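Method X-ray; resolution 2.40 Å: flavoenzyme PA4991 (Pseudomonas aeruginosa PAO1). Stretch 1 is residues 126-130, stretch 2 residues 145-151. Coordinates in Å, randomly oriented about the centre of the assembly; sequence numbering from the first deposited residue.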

# COMPACT_ATOMS: atom_id res chain seq x y z
N VAL A 126 -19.08 12.08 -11.08
CA VAL A 126 -18.09 13.14 -10.78
C VAL A 126 -18.68 14.56 -10.78
O VAL A 126 -19.80 14.78 -11.25
N GLU A 127 -17.91 15.51 -10.27
CA GLU A 127 -18.34 16.90 -10.11
C GLU A 127 -17.34 17.81 -10.79
O GLU A 127 -16.16 17.68 -10.54
N GLN A 128 -17.80 18.74 -11.61
CA GLN A 128 -16.88 19.75 -12.11
C GLN A 128 -16.65 20.83 -11.04
O GLN A 128 -17.59 21.49 -10.60
N ALA A 129 -15.39 20.99 -10.61
CA ALA A 129 -15.05 21.85 -9.50
C ALA A 129 -14.80 23.25 -10.00
O ALA A 129 -14.18 23.42 -11.05
N LYS A 130 -15.30 24.24 -9.28
CA LYS A 130 -15.13 25.64 -9.65
C LYS A 130 -14.94 26.55 -8.45
O LYS A 130 -15.35 26.22 -7.34
N GLY A 145 -8.53 25.48 -18.41
CA GLY A 145 -8.93 24.07 -18.37
C GLY A 145 -9.81 23.82 -17.16
O GLY A 145 -10.29 24.76 -16.51
N LYS A 146 -10.00 22.54 -16.84
CA LYS A 146 -11.05 22.15 -15.92
C LYS A 146 -10.69 20.98 -15.07
O LYS A 146 -9.98 20.06 -15.49
N ALA A 147 -11.21 21.00 -13.85
CA ALA A 147 -10.93 19.97 -12.87
C ALA A 147 -12.23 19.31 -12.43
O ALA A 147 -13.26 19.99 -12.32
N TYR A 148 -12.14 18.00 -12.18
CA TYR A 148 -13.28 17.16 -11.82
C TYR A 148 -12.98 16.43 -10.50
O TYR A 148 -12.00 15.72 -10.39
N ARG A 149 -13.84 16.63 -9.51
CA ARG A 149 -13.76 16.00 -8.18
C ARG A 149 -14.24 14.51 -8.21
O ARG A 149 -15.33 14.22 -8.70
N LEU A 150 -13.44 13.58 -7.69
CA LEU A 150 -13.82 12.15 -7.66
C LEU A 150 -14.19 11.75 -6.25
O LEU A 150 -13.88 12.45 -5.28
N THR A 151 -14.85 10.59 -6.15
CA THR A 151 -15.18 9.94 -4.87
C THR A 151 -13.95 9.32 -4.24
O THR A 151 -13.98 8.99 -3.07

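The most unusual feature of this contact is a pair of opposite charges that lie on the same side of the sheet without closing into a salt bridge. Glu127 and Arg149 face each other as an antiparallel hydrogen-bonded pair, yet Glu127 OE1 stays 4.6 Å from Arg149 NH1. The arginine is nearly extended, with chi1, chi2 and chi3 all t, and its end leads away from the other stretch. Glu127 has chi1 at -109° and chi2 at -147°, both between the usual wells. What touches is the aliphatic part of the arginine: Glu127 OE1 lies 3.8 Å from Arg149 CD. Both residues are exposed, a setting in which long charged side chains can keep their ends in solvent while their methylene groups cover the strands. The opposite charges are still near enough to favour each other electrostatically.

The backbone holds this pair in register. Arg149 N donates to Glu127 O at 2.7 Å, and Glu127 N donates to Arg149 O over a longer 3.3 Å. Glu127 O also receives a CA-H...O contact from Tyr148 CA at 3.2 Å, a common supplement to the amide bonds in antiparallel sheets. Farther along, Ala129 N donates to Ala147 O at 2.9 Å. Ala129 and Ala147 direct their methyl groups to the same face as Glu127 and Arg149; both are buried, and alanine suits such a place because its single methyl fills little space.

The other face belongs to Gln128 and Tyr148, a non-hydrogen-bonded pair whose CA atoms are 4.4 Å apart. Tyr148 adopts chi1 m with chi2 at 76°, and Gln128 lies over one face of its ring, with Gln128 CG 4.1 Å from Tyr148 CE2. Here glutamine serves two purposes: its methylenes offer an apolar surface to the aromatic ring, while its amide remains free for polar partners. With chi1 t and chi2 at -142°, the end of the side chain comes nearer the second stretch, and Gln128 NE2 reaches 3.5 Å from Lys146 CE, a contact with the aliphatic part of that lysine. Gln128 OE1 accepts a hydrogen bond of 2.6 Å from Lys130 NZ within its own stretch. Lys130 itself makes no contact with the second stretch.

Val126 points toward the second stretch and, with chi1 m, spreads its two methyls between different neighbours. Val126 CG2 approaches Tyr148 CD2 at 4.0 Å, obliquely to the ring, whereas Val126 CG1 meets Leu150 CD2 at 3.6 Å. Its branch point is also close to the backbone, with Val126 CB 3.6 Å from Arg149 O. Beta-branching suits this position, since it supplies two apolar groups near the main chain. Leu150 starts from a CA-to-CB bond directed away, but its m,t rotamer brings the end of the side chain back to the valine. At the other end of the second stretch, Gly145 has phi 84° and psi -166°, a conformation in which a CB would be jammed against the preceding carbonyl oxygen.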

# COMPACT_ATOMS: atom_id res chain seq x y z
CB VAL A 126 -16.87 13.07 -11.74
CG1 VAL A 126 -16.48 11.62 -12.00
CG2 VAL A 126 -17.11 13.82 -13.06
CB GLU A 127 -18.35 17.27 -8.62
CG GLU A 127 -19.72 17.46 -7.98
CD GLU A 127 -19.69 18.53 -6.89
OE1 GLU A 127 -18.72 18.54 -6.08
OE2 GLU A 127 -20.62 19.38 -6.85
CB GLN A 128 -17.37 20.37 -13.40
CG GLN A 128 -16.22 20.91 -14.23
CD GLN A 128 -16.53 22.20 -14.96
OE1 GLN A 128 -17.58 22.80 -14.78
NE2 GLN A 128 -15.59 22.64 -15.78
CB ALA A 129 -13.84 21.31 -8.77
CB LYS A 130 -16.34 26.13 -10.43
CG LYS A 130 -16.16 26.07 -11.93
CD LYS A 130 -17.42 25.55 -12.59
CE LYS A 130 -17.43 25.83 -14.07
NZ LYS A 130 -18.64 25.21 -14.69
CB LYS A 146 -12.34 21.85 -16.68
CG LYS A 146 -12.20 21.52 -18.17
CD LYS A 146 -13.56 21.51 -18.85
CE LYS A 146 -14.16 22.91 -18.91
NZ LYS A 146 -15.26 22.99 -19.89
CB ALA A 147 -10.18 20.55 -11.68
CB TYR A 148 -13.57 16.15 -12.93
CG TYR A 148 -13.84 16.74 -14.30
CD1 TYR A 148 -12.81 17.23 -15.09
CD2 TYR A 148 -15.14 16.77 -14.83
CE1 TYR A 148 -13.05 17.75 -16.35
CE2 TYR A 148 -15.39 17.30 -16.10
CZ TYR A 148 -14.34 17.79 -16.86
OH TYR A 148 -14.57 18.33 -18.13
CB ARG A 149 -14.61 16.81 -7.17
CG ARG A 149 -14.64 16.25 -5.76
CD ARG A 149 -15.52 17.01 -4.76
NE ARG A 149 -14.97 16.79 -3.41
CZ ARG A 149 -15.65 16.67 -2.26
NH1 ARG A 149 -16.97 16.78 -2.21
NH2 ARG A 149 -14.97 16.44 -1.12
CB LEU A 150 -12.69 11.26 -8.16
CG LEU A 150 -12.14 11.60 -9.55
CD1 LEU A 150 -10.83 10.90 -9.81
CD2 LEU A 150 -13.15 11.27 -10.63
CB THR A 151 -16.22 8.79 -5.02
OG1 THR A 151 -15.71 7.76 -5.89
CG2 THR A 151 -17.57 9.34 -5.55